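Local coordinates for beta-N-acetylhexosaminidase (Mycobacterium smegmatis, PDB 4YYF), which probably releases terminal non-reducing N-acetyl-D-hexosamine residues from N-acetyl-beta-D-hexosaminides by hydrolysis, as a member of glycoside hydrolase family 3, at residues 219-228 / 251-259. The protein carries 1 engineered substitution. Residues are numbered along the deposited sequence; the frame is centred on the assembly and turned at random.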
# COMPACT_ATOMS: atom_id res chain seq x y z
N GLY A 219 -12.70 0.03 -14.90
CA GLY A 219 -13.18 1.02 -13.95
C GLY A 219 -14.30 0.46 -13.11
O GLY A 219 -15.10 -0.35 -13.59
N VAL A 220 -14.36 0.88 -11.85
CA VAL A 220 -15.42 0.47 -10.93
C VAL A 220 -15.92 1.68 -10.13
O VAL A 220 -15.20 2.67 -9.98
CB VAL A 220 -14.95 -0.64 -9.95
CG1 VAL A 220 -14.42 -1.84 -10.71
CG2 VAL A 220 -13.89 -0.11 -8.99
N THR A 221 -17.15 1.58 -9.63
CA THR A 221 -17.80 2.64 -8.86
C THR A 221 -18.28 2.12 -7.49
O THR A 221 -18.80 1.01 -7.39
CB THR A 221 -19.01 3.22 -9.63
OG1 THR A 221 -18.58 3.64 -10.92
CG2 THR A 221 -19.62 4.42 -8.89
N THR A 222 -18.12 2.93 -6.45
CA THR A 222 -18.62 2.58 -5.12
C THR A 222 -20.00 3.20 -4.90
O THR A 222 -20.45 4.01 -5.71
CB THR A 222 -17.72 3.16 -4.04
OG1 THR A 222 -17.86 4.59 -4.05
CG2 THR A 222 -16.27 2.78 -4.26
N PRO A 223 -20.67 2.84 -3.78
CA PRO A 223 -21.82 3.64 -3.35
C PRO A 223 -21.38 5.08 -3.10
O PRO A 223 -20.18 5.32 -2.93
CB PRO A 223 -22.22 2.98 -2.03
CG PRO A 223 -21.74 1.57 -2.15
CD PRO A 223 -20.46 1.65 -2.92
N PRO A 224 -22.32 6.04 -3.06
CA PRO A 224 -21.91 7.43 -2.86
C PRO A 224 -21.22 7.65 -1.51
O PRO A 224 -21.40 6.85 -0.59
CB PRO A 224 -23.24 8.20 -2.89
CG PRO A 224 -24.18 7.31 -3.64
CD PRO A 224 -23.77 5.91 -3.28
N LEU A 225 -20.45 8.73 -1.41
CA LEU A 225 -19.72 9.04 -0.18
C LEU A 225 -20.59 9.02 1.07
O LEU A 225 -20.17 8.51 2.11
CB LEU A 225 -19.04 10.41 -0.30
CG LEU A 225 -18.30 10.92 0.95
CD1 LEU A 225 -17.15 9.98 1.36
CD2 LEU A 225 -17.80 12.35 0.73
N ASP A 226 -21.80 9.58 0.99
CA ASP A 226 -22.64 9.62 2.19
C ASP A 226 -23.00 8.21 2.67
O ASP A 226 -23.22 7.99 3.86
CB ASP A 226 -23.87 10.51 2.00
CG ASP A 226 -24.92 9.87 1.12
OD1 ASP A 226 -24.62 9.52 -0.04
OD2 ASP A 226 -26.07 9.72 1.59
N VAL A 227 -23.04 7.26 1.74
CA VAL A 227 -23.23 5.86 2.12
C VAL A 227 -21.95 5.29 2.73
O VAL A 227 -21.99 4.57 3.72
CB VAL A 227 -23.72 4.98 0.94
CG1 VAL A 227 -23.80 3.53 1.35
CG2 VAL A 227 -25.07 5.46 0.44
N LEU A 228 -20.80 5.61 2.13
CA LEU A 228 -19.53 5.09 2.64
C LEU A 228 -19.30 5.60 4.07
O LEU A 228 -18.74 4.88 4.90
CB LEU A 228 -18.36 5.51 1.74
CG LEU A 228 -18.39 5.06 0.28
CD1 LEU A 228 -17.15 5.56 -0.46
CD2 LEU A 228 -18.48 3.55 0.19
N HIS A 251 -8.59 2.22 -6.55
CA HIS A 251 -8.84 2.91 -7.81
C HIS A 251 -10.33 3.13 -8.10
O HIS A 251 -10.70 3.55 -9.21
CB HIS A 251 -8.23 2.13 -9.00
CG HIS A 251 -6.76 1.85 -8.86
ND1 HIS A 251 -5.87 2.77 -8.35
CD2 HIS A 251 -6.04 0.74 -9.17
CE1 HIS A 251 -4.65 2.24 -8.35
NE2 HIS A 251 -4.73 1.01 -8.84
N MSE A 252 -11.20 2.85 -7.13
CA MSE A 252 -12.64 2.99 -7.37
C MSE A 252 -12.98 4.45 -7.62
O MSE A 252 -12.33 5.35 -7.09
CB MSE A 252 -13.45 2.52 -6.16
CG MSE A 252 -13.09 1.15 -5.61
SE MSE A 252 -11.62 1.17 -4.32
CE MSE A 252 -12.06 2.78 -3.35
N GLN A 253 -14.01 4.69 -8.43
CA GLN A 253 -14.61 6.01 -8.55
C GLN A 253 -15.68 6.14 -7.48
O GLN A 253 -16.49 5.23 -7.30
CB GLN A 253 -15.24 6.18 -9.94
CG GLN A 253 -14.22 6.08 -11.07
CD GLN A 253 -14.86 5.77 -12.40
OE1 GLN A 253 -15.69 6.53 -12.90
NE2 GLN A 253 -14.48 4.63 -13.00
N VAL A 254 -15.68 7.26 -6.76
CA VAL A 254 -16.63 7.47 -5.66
C VAL A 254 -17.57 8.64 -5.95
O VAL A 254 -17.12 9.79 -5.97
CB VAL A 254 -15.89 7.76 -4.33
CG1 VAL A 254 -16.88 7.89 -3.16
CG2 VAL A 254 -14.82 6.71 -4.04
N PRO A 255 -18.88 8.37 -6.16
CA PRO A 255 -19.84 9.46 -6.37
C PRO A 255 -19.90 10.38 -5.16
O PRO A 255 -19.91 9.88 -4.03
CB PRO A 255 -21.19 8.73 -6.54
CG PRO A 255 -20.81 7.30 -6.89
CD PRO A 255 -19.53 7.05 -6.16
N GLY A 256 -19.91 11.69 -5.39
CA GLY A 256 -19.91 12.65 -4.30
C GLY A 256 -18.53 12.89 -3.72
O GLY A 256 -18.38 13.64 -2.76
N LEU A 257 -17.51 12.27 -4.30
CA LEU A 257 -16.14 12.47 -3.83
C LEU A 257 -15.16 12.69 -4.98
O LEU A 257 -14.53 13.73 -5.07
CB LEU A 257 -15.66 11.32 -2.94
CG LEU A 257 -14.23 11.46 -2.40
CD1 LEU A 257 -14.14 12.63 -1.40
CD2 LEU A 257 -13.72 10.16 -1.75
N THR A 258 -15.05 11.70 -5.87
CA THR A 258 -14.01 11.72 -6.91
C THR A 258 -14.57 11.90 -8.31
O THR A 258 -13.80 12.02 -9.27
CB THR A 258 -13.18 10.42 -6.92
OG1 THR A 258 -13.95 9.37 -7.53
CG2 THR A 258 -12.82 10.02 -5.53
N GLY A 259 -15.89 11.93 -8.44
CA GLY A 259 -16.52 12.01 -9.74
C GLY A 259 -16.15 10.81 -10.59
O GLY A 259 -16.40 9.66 -10.20
O HOH W 1 -12.30 3.09 -11.37
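Gln253 and Thr221 face each other in a single parallel beta bridge between two loops that follow strands 199-205 and 246-249 of the family 3 TIM barrel. It is a worked example of how neighbouring barrel loops can extend strand-like pairing beyond the sheet. Gln253 gives its backbone N to Val220 O at 2.8 Å, almost straight at 175°, and its O receives Thr222 N at 2.9 Å, so the backbone N and O of Gln253 pair with the two residues flanking Thr221. Its side chain, with CG beside the backbone N (chi1 -62°) and the chain extended beyond, runs back alongside Val220 O. There NE2 donates to a water that also accepts from Val220 N and donates to His251 O, a second, water-mediated link at the Gly219 end.

Past the bridge, proline packing takes over until one more backbone bond forms at the helix start. Pro255 lays its ring along the other backbone: CD sits 3.2 Å from Thr222 O, while CG meets Thr221 CG2 at 3.7 Å. Thr222 OG1 lies over Val254 and Pro255 CD, turned so that it donates to Pro223 O within its own loop. The other branch of Thr222, CG2, presses tightly on CB of Met252, a selenomethionine, at 3.4 Å.

The register ends at a helix start. Pro224 occupies the N-cap position, and Leu225 N, in the first turn of helix 225-229, is bound by Pro255 O at 2.9 Å, with the N lying nearly along the C=O axis. Leu225 sets out toward the 251-259 loop, and with CG anti to the backbone N (chi1 177°) its CD2 comes against Gly256 O and Leu257 CD1; Leu272 of helix 267-275 adds apolar cover. One turn on, Leu228 CD1 touches Val254 CG1 at 3.6 Å.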